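Local coordinates for type III secretion system effector protein ExoU (Pseudomonas fluorescens, PDB 4QMK) that probably hydrolyses host membrane phospholipids as an injected patatin-like phospholipase, with a phosphatidylinositol 4,5-bisphosphate-binding domain likely to bring it to the plasma membrane, at residues L112-M117 against R228-L233; Q194-H199 against E217-G222; E596-A601 against K623-R628; D619-H624 against S638-Q643. All coordinates share one frame; numbering follows the deposited sequence. Where two conformers were deposited one is given.

Contact 1 (L112-M117 against R228-L233); sequences LLASGM and RDLEVL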
loop_
_atom_site.group_PDB
_atom_site.type_symbol
_atom_site.label_atom_id
_atom_site.label_comp_id
_atom_site.label_asym_id
_atom_site.label_seq_id
_atom_site.Cartn_x
_atom_site.Cartn_y
_atom_site.Cartn_z
ATOM N N LEU A 112 17.931 6.681 14.528
ATOM C CA LEU A 112 18.008 6.642 15.993
ATOM C C LEU A 112 17.530 7.955 16.594
ATOM O O LEU A 112 16.756 7.976 17.541
ATOM C CB LEU A 112 19.411 6.307 16.449
ATOM C CG LEU A 112 19.895 4.888 16.101
ATOM C CD1 LEU A 112 21.283 4.618 16.666
ATOM C CD2 LEU A 112 18.918 3.867 16.632
ATOM N N LEU A 113 17.941 9.062 16.014
ATOM C CA LEU A 113 17.526 10.382 16.540
ATOM C C LEU A 113 16.052 10.685 16.303
ATOM O O LEU A 113 15.413 11.205 17.162
ATOM C CB LEU A 113 18.384 11.509 15.981
ATOM C CG LEU A 113 19.854 11.494 16.392
ATOM C CD1 LEU A 113 20.704 12.513 15.654
ATOM C CD2 LEU A 113 19.957 11.752 17.867
ATOM N N ALA A 114 15.503 10.283 15.182
ATOM C CA ALA A 114 14.142 10.591 14.919
ATOM C C ALA A 114 13.243 9.877 15.890
ATOM O O ALA A 114 12.124 10.326 16.153
ATOM C CB ALA A 114 13.765 10.248 13.484
ATOM N N SER A 115 13.752 8.771 16.414
ATOM C CA SER A 115 13.058 7.938 17.373
ATOM C C SER A 115 13.079 8.499 18.764
ATOM O O SER A 115 12.476 7.932 19.693
ATOM C CB SER A 115 13.699 6.546 17.427
ATOM O OG SER A 115 13.451 5.861 16.216
ATOM N N GLY A 116 13.805 9.575 18.950
ATOM C CA GLY A 116 13.798 10.248 20.236
ATOM C C GLY A 116 14.920 9.867 21.170
ATOM O O GLY A 116 14.806 10.108 22.331
ATOM N N MET A 117 16.006 9.296 20.666
ATOM C CA MET A 117 17.142 9.019 21.515
ATOM C C MET A 117 17.782 10.326 21.922
ATOM O O MET A 117 18.096 11.135 21.066
ATOM C CB MET A 117 18.198 8.117 20.815
ATOM C CG MET A 117 17.800 6.661 20.742
ATOM S SD MET A 117 19.125 5.506 20.278
ATOM C CE MET A 117 20.484 6.148 21.220
ATOM N N ARG A 228 5.418 6.431 8.705
ATOM C CA ARG A 228 4.114 6.991 9.035
ATOM C C ARG A 228 3.930 7.075 10.529
ATOM O O ARG A 228 3.248 7.975 10.994
ATOM C CB ARG A 228 2.916 6.207 8.436
ATOM C CG ARG A 228 1.623 7.055 8.412
ATOM C CD ARG A 228 0.312 6.257 8.327
ATOM N NE ARG A 228 0.145 5.471 7.093
ATOM C CZ ARG A 228 -0.179 5.980 5.892
ATOM N NH1 ARG A 228 -0.326 7.293 5.717
ATOM N NH2 ARG A 228 -0.318 5.174 4.845
ATOM N N ASP A 229 4.470 6.114 11.277
ATOM C CA ASP A 229 4.345 6.155 12.715
ATOM C C ASP A 229 5.031 7.365 13.223
ATOM O O ASP A 229 4.511 8.061 14.093
ATOM C CB ASP A 229 5.002 4.942 13.382
ATOM C CG ASP A 229 4.243 3.682 13.165
ATOM O OD1 ASP A 229 3.000 3.762 12.983
ATOM O OD2 ASP A 229 4.884 2.603 13.151
ATOM N N LEU A 230 6.248 7.574 12.737
ATOM C CA LEU A 230 7.032 8.713 13.158
ATOM C C LEU A 230 6.287 10.023 12.914
ATOM O O LEU A 230 6.123 10.801 13.824
ATOM C CB LEU A 230 8.411 8.693 12.480
ATOM C CG LEU A 230 9.424 7.680 13.046
ATOM C CD1 LEU A 230 10.778 7.849 12.388
ATOM C CD2 LEU A 230 9.607 7.853 14.527
ATOM N N GLU A 231 5.779 10.227 11.708
ATOM C CA GLU A 231 4.991 11.425 11.399
ATOM C C GLU A 231 3.842 11.643 12.403
ATOM O O GLU A 231 3.685 12.728 12.946
ATOM C CB GLU A 231 4.411 11.320 9.993
ATOM C CG GLU A 231 3.364 12.365 9.628
ATOM C CD GLU A 231 2.519 11.897 8.442
ATOM O OE1 GLU A 231 1.642 11.016 8.645
ATOM O OE2 GLU A 231 2.725 12.405 7.309
ATOM N N VAL A 232 3.033 10.612 12.605
ATOM C CA VAL A 232 1.904 10.649 13.545
ATOM C C VAL A 232 2.338 10.941 14.982
ATOM O O VAL A 232 1.794 11.837 15.655
ATOM C CB VAL A 232 1.149 9.316 13.531
ATOM C CG1 VAL A 232 0.196 9.238 14.702
ATOM C CG2 VAL A 232 0.388 9.147 12.212
ATOM N N LEU A 233 3.352 10.214 15.426
ATOM C CA LEU A 233 3.876 10.394 16.746
ATOM C C LEU A 233 4.448 11.784 16.980
ATOM O O LEU A 233 4.321 12.317 18.087
ATOM C CB LEU A 233 4.968 9.372 16.982
ATOM C CG LEU A 233 4.521 7.951 17.180
ATOM C CD1 LEU A 233 5.738 7.063 17.392
ATOM C CD2 LEU A 233 3.593 7.876 18.371
#
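Leu230 meets Ala114 where two helices of the patatin-like phospholipase fold come together, 227-236 and 107-114. The second of these follows a Gly-X-Ser-X-Gly turn at Gly102, Ser104 and Gly106, consistent with the nucleophile elbow of patatins. Ala114 stands in that helix's last turn, away from the elbow. At the base of the Leu230 side chain, the bond from CA to CB points toward residues 112-117, yet CB stays 5.7 Å from Ala114 CB and only the branch beyond makes contact. With chi1 at -76°, CG lies beside the backbone N and opposite the carbonyl carbon. The two methyls divide the work. CD1 continues the extended line from CA and ends 4.0 Å from Ala114 CB, methyl against methyl. CD2 goes to the backbone instead, coming within 3.9 Å of Ala114 O and 4.5 Å of Ser115 CA. All three residues are buried, and the small interface is entirely van der Waals. Ile240, in the loop after helix 227-236, also lies against Leu230, and Ala114 has a backbone bond to Lys241. The surface that Leu230 touches is shaped by the helix ending there. Gly116 takes a positive phi (96°), and the chain closes in a Schellman motif. Ser115 turns its CB away from Leu230 and spends its hydroxyl on Ala111 O, one turn back. The motif's firmer bond runs from Gly116 N to Leu113 O at 2.9 Å, while Met117 N reaches Leu112 O only weakly, at 3.5 Å.

Contact 2 (Q194-H199 against E217-G222); sequences QSILAH and ERLSAG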
loop_
_atom_site.group_PDB
_atom_site.type_symbol
_atom_site.label_atom_id
_atom_site.label_comp_id
_atom_site.label_asym_id
_atom_site.label_seq_id
_atom_site.Cartn_x
_atom_site.Cartn_y
_atom_site.Cartn_z
ATOM N N GLN A 194 12.281 0.636 21.641
ATOM C CA GLN A 194 12.465 0.900 23.060
ATOM C C GLN A 194 12.301 2.380 23.318
ATOM O O GLN A 194 11.409 2.789 24.069
ATOM C CB GLN A 194 13.806 0.336 23.495
ATOM C CG GLN A 194 14.513 0.954 24.683
ATOM C CD GLN A 194 15.756 0.145 25.043
ATOM O OE1 GLN A 194 16.306 -0.597 24.210
ATOM N NE2 GLN A 194 16.195 0.265 26.289
ATOM N N SER A 195 13.085 3.176 22.595
ATOM C CA SER A 195 13.035 4.642 22.694
ATOM C C SER A 195 11.641 5.188 22.518
ATOM O O SER A 195 11.184 5.965 23.341
ATOM C CB SER A 195 13.937 5.254 21.654
ATOM O OG SER A 195 13.704 6.633 21.566
ATOM N N ILE A 196 10.950 4.748 21.473
ATOM C CA ILE A 196 9.592 5.217 21.205
ATOM C C ILE A 196 8.607 4.838 22.302
ATOM O O ILE A 196 7.814 5.662 22.766
ATOM C CB ILE A 196 9.067 4.654 19.890
ATOM C CG1 ILE A 196 9.676 5.403 18.722
ATOM C CG2 ILE A 196 7.558 4.788 19.808
ATOM C CD1 ILE A 196 9.394 4.773 17.377
ATOM N N LEU A 197 8.646 3.581 22.729
ATOM C CA LEU A 197 7.742 3.132 23.787
ATOM C C LEU A 197 7.928 3.962 25.049
ATOM O O LEU A 197 6.948 4.451 25.624
ATOM C CB LEU A 197 7.928 1.647 24.077
ATOM C CG LEU A 197 7.437 0.749 22.945
ATOM C CD1 LEU A 197 7.643 -0.722 23.255
ATOM C CD2 LEU A 197 5.985 0.992 22.600
ATOM N N ALA A 198 9.179 4.116 25.472
ATOM C CA ALA A 198 9.497 4.921 26.637
ATOM C C ALA A 198 8.820 6.286 26.485
ATOM O O ALA A 198 8.100 6.731 27.369
ATOM C CB ALA A 198 11.008 5.072 26.783
ATOM N N HIS A 199 9.023 6.935 25.347
ATOM C CA HIS A 199 8.437 8.257 25.138
ATOM C C HIS A 199 6.926 8.197 25.193
ATOM O O HIS A 199 6.307 8.995 25.863
ATOM C CB HIS A 199 8.923 8.909 23.831
ATOM C CG HIS A 199 10.328 9.435 23.903
ATOM N ND1 HIS A 199 10.634 10.678 24.408
ATOM C CD2 HIS A 199 11.514 8.882 23.544
ATOM C CE1 HIS A 199 11.944 10.869 24.369
ATOM N NE2 HIS A 199 12.502 9.789 23.853
ATOM N N GLU A 217 0.785 -0.516 20.652
ATOM C CA GLU A 217 0.422 -1.932 20.669
ATOM C C GLU A 217 1.197 -2.681 19.613
ATOM O O GLU A 217 1.871 -3.673 19.895
ATOM C CB GLU A 217 -1.085 -2.111 20.432
ATOM C CG GLU A 217 -1.962 -1.570 21.553
ATOM C CD GLU A 217 -1.748 -2.293 22.880
ATOM O OE1 GLU A 217 -1.094 -3.364 22.894
ATOM O OE2 GLU A 217 -2.242 -1.796 23.913
ATOM N N ARG A 218 1.102 -2.173 18.391
ATOM C CA ARG A 218 1.764 -2.771 17.247
ATOM C C ARG A 218 3.250 -2.975 17.520
ATOM O O ARG A 218 3.815 -3.997 17.154
ATOM C CB ARG A 218 1.539 -1.914 15.998
ATOM C CG ARG A 218 1.707 -2.693 14.702
ATOM C CD ARG A 218 1.462 -1.839 13.457
ATOM N NE ARG A 218 2.403 -0.708 13.373
ATOM C CZ ARG A 218 3.698 -0.813 13.061
ATOM N NH1 ARG A 218 4.254 -1.998 12.806
ATOM N NH2 ARG A 218 4.448 0.271 13.033
ATOM N N LEU A 219 3.870 -2.020 18.194
ATOM C CA LEU A 219 5.301 -2.100 18.480
ATOM C C LEU A 219 5.654 -3.078 19.600
ATOM O O LEU A 219 6.669 -3.766 19.528
ATOM C CB LEU A 219 5.851 -0.709 18.795
ATOM C CG LEU A 219 5.846 0.280 17.609
ATOM C CD1 LEU A 219 6.229 1.674 18.066
ATOM C CD2 LEU A 219 6.760 -0.180 16.495
ATOM N N SER A 220 4.794 -3.136 20.624
ATOM C CA SER A 220 4.982 -4.037 21.772
ATOM C C SER A 220 5.123 -5.464 21.303
ATOM O O SER A 220 6.082 -6.145 21.665
ATOM C CB SER A 220 3.823 -3.934 22.738
ATOM O OG SER A 220 3.702 -2.613 23.190
ATOM N N ALA A 221 4.173 -5.907 20.486
ATOM C CA ALA A 221 4.217 -7.245 19.907
ATOM C C ALA A 221 5.610 -7.543 19.355
ATOM O O ALA A 221 6.247 -8.547 19.702
ATOM C CB ALA A 221 3.190 -7.367 18.801
ATOM N N GLY A 222 6.105 -6.634 18.538
ATOM C CA GLY A 222 7.398 -6.827 17.910
ATOM C C GLY A 222 7.520 -6.198 16.543
ATOM O O GLY A 222 8.476 -6.484 15.843
#
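Leu219 packs against both Ile196 and Leu197, using a different atom for each. Its chi1 of -67° sets CG beside the backbone N, and an extended second torsion carries CD1 outward to Ile196 CG2, 3.8 Å away. These two side chains cross at about a right angle. On Ile196 the touching methyl is the short branch: chi1 of -77° swings CG1 beside the backbone N and leaves CG2 opposite that nitrogen, where it faces Leu219. Leu197 has nearly the same shape as Leu219, but here it is the CD2 branch that matters, set off from the extended line that CD1 follows. CD2 packs 4.2 Å from Leu219 CB, and the two leucines meet at a slant. The backbones behind them belong to consecutive helices, 183-201 and 210-221, which form a helical hairpin in the patatin-like part of the chain. Their local axes run roughly antiparallel, 137° apart, with a closest approach of 10.4 Å, so side chains alone fill the gap. At the outer margin the same Leu197 CD2 comes to 4.3 Å from Ser220 OG, an oxygen already bonded to Ala216 O on its own helix. One turn before that margin, Glu217 points its CB away from the hairpin partner, and its OE1 is hydrogen-bonded to Ser496 OG of the second subunit.

Contact 3 (E596-A601 against K623-R628); sequences ELLQRA and KHYRAR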
loop_
_atom_site.group_PDB
_atom_site.type_symbol
_atom_site.label_atom_id
_atom_site.label_comp_id
_atom_site.label_asym_id
_atom_site.label_seq_id
_atom_site.Cartn_x
_atom_site.Cartn_y
_atom_site.Cartn_z
ATOM N N GLU A 596 24.112 21.211 -20.760
ATOM C CA GLU A 596 23.650 22.593 -20.888
ATOM C C GLU A 596 22.114 22.617 -21.038
ATOM O O GLU A 596 21.440 23.390 -20.386
ATOM C CB GLU A 596 24.335 23.195 -22.097
ATOM C CG GLU A 596 24.129 24.671 -22.348
ATOM C CD GLU A 596 24.978 25.154 -23.539
ATOM O OE1 GLU A 596 25.386 24.312 -24.405
ATOM O OE2 GLU A 596 25.255 26.372 -23.613
ATOM N N LEU A 597 21.580 21.745 -21.886
ATOM C CA LEU A 597 20.128 21.658 -22.137
ATOM C C LEU A 597 19.356 21.306 -20.841
ATOM O O LEU A 597 18.418 21.983 -20.471
ATOM C CB LEU A 597 19.860 20.601 -23.203
ATOM C CG LEU A 597 18.405 20.277 -23.509
ATOM C CD1 LEU A 597 17.769 21.420 -24.286
ATOM C CD2 LEU A 597 18.295 19.009 -24.307
ATOM N N LEU A 598 19.800 20.248 -20.160
ATOM C CA LEU A 598 19.214 19.814 -18.914
ATOM C C LEU A 598 19.297 20.865 -17.808
ATOM O O LEU A 598 18.323 21.062 -17.054
ATOM C CB LEU A 598 19.859 18.518 -18.461
ATOM C CG LEU A 598 19.526 17.347 -19.399
ATOM C CD1 LEU A 598 20.305 16.120 -19.028
ATOM C CD2 LEU A 598 18.059 17.008 -19.412
ATOM N N GLN A 599 20.431 21.557 -17.714
ATOM C CA GLN A 599 20.556 22.637 -16.759
ATOM C C GLN A 599 19.585 23.782 -17.062
ATOM O O GLN A 599 18.901 24.261 -16.159
ATOM C CB GLN A 599 21.982 23.151 -16.677
ATOM C CG GLN A 599 22.883 22.317 -15.765
ATOM C CD GLN A 599 24.350 22.699 -15.890
ATOM O OE1 GLN A 599 24.784 23.265 -16.901
ATOM N NE2 GLN A 599 25.120 22.374 -14.883
ATOM N N ARG A 600 19.506 24.189 -18.319
ATOM C CA ARG A 600 18.554 25.215 -18.718
ATOM C C ARG A 600 17.117 24.764 -18.357
ATOM O O ARG A 600 16.307 25.561 -17.850
ATOM C CB ARG A 600 18.674 25.523 -20.206
ATOM C CG ARG A 600 17.698 26.597 -20.635
ATOM C CD ARG A 600 17.839 27.324 -21.980
ATOM N NE ARG A 600 16.790 28.368 -21.993
ATOM C CZ ARG A 600 16.423 29.112 -23.041
ATOM N NH1 ARG A 600 17.008 28.983 -24.228
ATOM N NH2 ARG A 600 15.451 30.012 -22.891
ATOM N N ALA A 601 16.844 23.460 -18.527
ATOM C CA ALA A 601 15.547 22.910 -18.217
ATOM C C ALA A 601 15.221 23.045 -16.742
ATOM O O ALA A 601 14.082 23.291 -16.407
ATOM C CB ALA A 601 15.444 21.456 -18.620
ATOM N N LYS A 623 12.731 17.583 -28.174
ATOM C CA LYS A 623 13.208 18.103 -29.445
ATOM C C LYS A 623 14.735 18.140 -29.615
ATOM O O LYS A 623 15.241 17.879 -30.709
ATOM C CB LYS A 623 12.674 19.495 -29.620
ATOM C CG LYS A 623 12.934 20.098 -30.977
ATOM C CD LYS A 623 12.138 21.389 -31.141
ATOM C CE LYS A 623 12.051 21.845 -32.597
ATOM N NZ LYS A 623 11.098 23.004 -32.720
ATOM N N HIS A 624 15.464 18.413 -28.527
ATOM C CA HIS A 624 16.898 18.595 -28.627
ATOM C C HIS A 624 17.778 17.580 -27.935
ATOM O O HIS A 624 18.958 17.493 -28.255
ATOM C CB HIS A 624 17.256 19.953 -28.069
ATOM C CG HIS A 624 16.573 21.085 -28.742
ATOM N ND1 HIS A 624 17.051 21.660 -29.899
ATOM C CD2 HIS A 624 15.472 21.790 -28.393
ATOM C CE1 HIS A 624 16.246 22.648 -30.256
ATOM N NE2 HIS A 624 15.289 22.754 -29.350
ATOM N N TYR A 625 17.273 16.865 -26.943
ATOM C CA TYR A 625 18.132 15.924 -26.235
ATOM C C TYR A 625 18.636 14.888 -27.223
ATOM O O TYR A 625 17.844 14.391 -27.959
ATOM C CB TYR A 625 17.364 15.202 -25.174
ATOM C CG TYR A 625 18.213 14.304 -24.349
ATOM C CD1 TYR A 625 18.877 14.784 -23.296
ATOM C CD2 TYR A 625 18.347 12.970 -24.640
ATOM C CE1 TYR A 625 19.694 13.973 -22.520
ATOM C CE2 TYR A 625 19.091 12.130 -23.837
ATOM C CZ TYR A 625 19.778 12.640 -22.781
ATOM O OH TYR A 625 20.560 11.837 -21.971
ATOM N N ARG A 626 19.941 14.607 -27.240
ATOM C CA ARG A 626 20.551 13.608 -28.133
ATOM C C ARG A 626 21.196 12.402 -27.409
ATOM O O ARG A 626 22.096 12.580 -26.608
ATOM C CB ARG A 626 21.685 14.288 -28.880
ATOM C CG ARG A 626 21.304 15.501 -29.721
ATOM C CD ARG A 626 20.389 15.164 -30.883
ATOM N NE ARG A 626 20.928 14.063 -31.661
ATOM C CZ ARG A 626 20.754 13.890 -32.971
ATOM N NH1 ARG A 626 20.035 14.771 -33.688
ATOM N NH2 ARG A 626 21.342 12.834 -33.581
ATOM N N ALA A 627 20.793 11.182 -27.746
ATOM C CA ALA A 627 21.388 9.951 -27.150
ATOM C C ALA A 627 22.271 9.156 -28.118
ATOM O O ALA A 627 22.220 9.389 -29.319
ATOM C CB ALA A 627 20.282 9.049 -26.666
ATOM N N ARG A 628 23.097 8.229 -27.609
ATOM C CA ARG A 628 23.914 7.394 -28.517
ATOM C C ARG A 628 23.109 6.146 -28.786
ATOM O O ARG A 628 22.317 5.734 -27.932
ATOM C CB ARG A 628 25.288 6.974 -27.942
ATOM C CG ARG A 628 26.153 8.080 -27.346
ATOM C CD ARG A 628 27.033 8.843 -28.327
ATOM N NE ARG A 628 28.191 8.057 -28.725
ATOM C CZ ARG A 628 29.328 8.556 -29.224
ATOM N NH1 ARG A 628 29.517 9.871 -29.369
ATOM N NH2 ARG A 628 30.295 7.729 -29.560
#
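Leu597 lays its CD2 methyl against the backbone where helix 611-624 gives way to loop, 3.5 Å from Tyr625 N and 3.6 Å from Tyr625 CA. The same methyl touches Tyr625 CB and sits 4.0 Å from His624 CB. CD1, the other arm of the fork, is nearly as close to His624 CB, so the histidine is met at its CB and its carbonyl carbon (CD2 to C 3.9 Å) rather than through its ring. Leu597 gets there with CG opposite its backbone N (chi1 175°), its side chain crossing that of His624 at about a right angle. One residue on, Leu598 comes obliquely to the edge of the Tyr625 ring, CD1 lying 4.1 Å from CE1 and near the ring plane.

Beyond this first shell, Tyr625 is fixed by its far end: its hydroxyl is hydrogen-bonded to Gln590 NE2 and Ser584 OG. Leu598 is backed by Ile581 and Leu585 of helix 555-585, and Asn594 ND2 bonds to Arg626 O, tying the outgoing chain to the start of helix 592-606. The contact thus joins neighbouring helices of the ExoU C-terminal domain, at the point where the chain leaves helix 611-624. What crosses between the segments is non-directional packing; the hydrogen bonds of the Tyr625 hydroxyl and Arg626 carbonyl go outside them, so the ring's orientation probably owes more to its hydroxyl than to the leucines.

Contact 4 (D619-H624 against S638-Q643); sequences DGIVKH and STTVEQ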
loop_
_atom_site.group_PDB
_atom_site.type_symbol
_atom_site.label_atom_id
_atom_site.label_comp_id
_atom_site.label_asym_id
_atom_site.label_seq_id
_atom_site.Cartn_x
_atom_site.Cartn_y
_atom_site.Cartn_z
ATOM N N ASP A 619 8.731 19.529 -23.999
ATOM C CA ASP A 619 8.772 19.451 -25.450
ATOM C C ASP A 619 10.166 19.815 -25.971
ATOM O O ASP A 619 10.622 19.222 -26.952
ATOM C CB ASP A 619 7.705 20.325 -26.088
ATOM C CG ASP A 619 6.266 19.835 -25.781
ATOM O OD1 ASP A 619 6.091 18.617 -25.484
ATOM O OD2 ASP A 619 5.301 20.679 -25.861
ATOM N N GLY A 620 10.854 20.745 -25.304
ATOM C CA GLY A 620 12.237 21.119 -25.683
ATOM C C GLY A 620 13.248 19.979 -25.433
ATOM O O GLY A 620 14.189 19.808 -26.185
ATOM N N ILE A 621 13.071 19.215 -24.351
ATOM C CA ILE A 621 13.926 18.077 -24.116
ATOM C C ILE A 621 13.713 17.102 -25.290
ATOM O O ILE A 621 14.652 16.612 -25.929
ATOM C CB ILE A 621 13.549 17.313 -22.843
ATOM C CG1 ILE A 621 13.466 18.218 -21.606
ATOM C CG2 ILE A 621 14.528 16.189 -22.558
ATOM C CD1 ILE A 621 14.648 19.066 -21.364
ATOM N N VAL A 622 12.462 16.787 -25.526
ATOM C CA VAL A 622 12.107 15.874 -26.579
ATOM C C VAL A 622 12.716 16.291 -27.904
ATOM O O VAL A 622 13.151 15.453 -28.659
ATOM C CB VAL A 622 10.580 15.803 -26.783
ATOM C CG1 VAL A 622 10.267 15.089 -28.096
ATOM C CG2 VAL A 622 9.882 15.106 -25.605
ATOM N N LYS A 623 12.731 17.583 -28.174
ATOM C CA LYS A 623 13.208 18.103 -29.445
ATOM C C LYS A 623 14.735 18.140 -29.615
ATOM O O LYS A 623 15.241 17.879 -30.709
ATOM C CB LYS A 623 12.674 19.495 -29.620
ATOM C CG LYS A 623 12.934 20.098 -30.977
ATOM C CD LYS A 623 12.138 21.389 -31.141
ATOM C CE LYS A 623 12.051 21.845 -32.597
ATOM N NZ LYS A 623 11.098 23.004 -32.720
ATOM N N HIS A 624 15.464 18.413 -28.527
ATOM C CA HIS A 624 16.898 18.595 -28.627
ATOM C C HIS A 624 17.778 17.580 -27.935
ATOM O O HIS A 624 18.958 17.493 -28.255
ATOM C CB HIS A 624 17.256 19.953 -28.069
ATOM C CG HIS A 624 16.573 21.085 -28.742
ATOM N ND1 HIS A 624 17.051 21.660 -29.899
ATOM C CD2 HIS A 624 15.472 21.790 -28.393
ATOM C CE1 HIS A 624 16.246 22.648 -30.256
ATOM N NE2 HIS A 624 15.289 22.754 -29.350
ATOM N N SER A 638 18.218 5.244 -23.862
ATOM C CA SER A 638 17.786 6.642 -23.560
ATOM C C SER A 638 16.342 6.767 -23.087
ATOM O O SER A 638 15.425 7.237 -23.831
ATOM C CB SER A 638 17.906 7.624 -24.756
ATOM O OG SER A 638 16.894 8.701 -24.704
ATOM N N THR A 639 16.137 6.457 -21.831
ATOM C CA THR A 639 14.845 6.758 -21.294
ATOM C C THR A 639 14.534 8.291 -21.279
ATOM O O THR A 639 13.411 8.623 -21.082
ATOM C CB THR A 639 14.646 6.134 -19.888
ATOM O OG1 THR A 639 15.526 6.756 -18.935
ATOM C CG2 THR A 639 14.863 4.588 -19.907
ATOM N N THR A 640 15.475 9.206 -21.543
ATOM C CA THR A 640 15.217 10.638 -21.279
ATOM C C THR A 640 14.098 11.267 -22.111
ATOM O O THR A 640 13.200 11.940 -21.566
ATOM C CB THR A 640 16.491 11.524 -21.388
ATOM O OG1 THR A 640 17.554 10.991 -20.595
ATOM C CG2 THR A 640 16.253 12.946 -20.912
ATOM N N VAL A 641 14.169 11.102 -23.417
ATOM C CA VAL A 641 13.153 11.622 -24.281
ATOM C C VAL A 641 11.851 10.919 -23.988
ATOM O O VAL A 641 10.810 11.549 -23.968
ATOM C CB VAL A 641 13.532 11.480 -25.813
ATOM C CG1 VAL A 641 12.371 11.851 -26.717
ATOM C CG2 VAL A 641 14.722 12.370 -26.143
ATOM N N GLU A 642 11.911 9.614 -23.789
ATOM C CA GLU A 642 10.708 8.821 -23.515
ATOM C C GLU A 642 10.030 9.275 -22.224
ATOM O O GLU A 642 8.807 9.466 -22.186
ATOM C CB GLU A 642 11.068 7.346 -23.457
ATOM C CG GLU A 642 11.447 6.797 -24.821
ATOM C CD GLU A 642 10.325 6.994 -25.786
ATOM O OE1 GLU A 642 9.249 6.448 -25.470
ATOM O OE2 GLU A 642 10.500 7.705 -26.817
ATOM N N GLN A 643 10.826 9.473 -21.179
ATOM C CA GLN A 643 10.306 9.970 -19.901
ATOM C C GLN A 643 9.736 11.395 -20.068
ATOM O O GLN A 643 8.652 11.703 -19.570
ATOM C CB GLN A 643 11.402 9.942 -18.841
ATOM C CG GLN A 643 11.774 8.539 -18.381
ATOM C CD GLN A 643 13.045 8.517 -17.554
ATOM O OE1 GLN A 643 14.172 8.723 -18.060
ATOM N NE2 GLN A 643 12.888 8.232 -16.282
#
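Ile621 and Val622 bring helix 611-624 against Thr640 and Val641 of helix 639-646. Earlier in the segment, Asp619 forms a salt bridge with Arg648. Ile621 splits its duties: with chi1 at -53°, CG2 stands opposite the backbone N and meets Thr640 CG2 at 4.0 Å, the side chains crossing near a right angle, whereas the CG1 arm bends off and leaves the interface. Its carbonyl O has Val641 CG2 4.2 Å away. The two helices pack as an antiparallel pair in the ExoU C-terminal domain, linked by a long loop, with local axes 143° apart and 8.7 Å at closest approach. Val622 is where the backbones nearly meet, its CA only 4.9 Å from Val641 CA. Such closeness is possible because both valines set their side chains to the flank rather than head-on. Val622 CG1 lies 4.1 Å from Val641 CG1, which also touches Val622 CA, and Val622 CG2 rests 4.0 Å from Val641 O. Past this point Lys623 and His624 turn their CB atoms away. Opposite Ile621, the Thr640 hydroxyl is engaged outside the pair, hydrogen-bonded to Ser584 OG and Arg254 NH2.

How the contacts relate
The four contacts form two clusters, well apart in the molecule; contact 1 lies on the opposite side of the chain's centre from contacts 3 and 4. Contacts 1 and 2 have centres 11 Å apart, contact 2 nested in the loop that contact 1 closes; Arg218 makes a salt bridge to Asp229, and Ser195 OG probably bonds to Ser115 O at 2.6 Å. Contacts 3 and 4, with centres 8 Å apart, share Lys623 and His624 on helix 611-624; Ala601 CB meets Ile621 CD1 at 3.7 Å, and Tyr625 packs against Val641. About 40 Å separates the centres of contacts 1 and 4. Contact 1 includes the end of the helix that follows the putative nucleophile elbow; the second cluster is in the C-terminal domain.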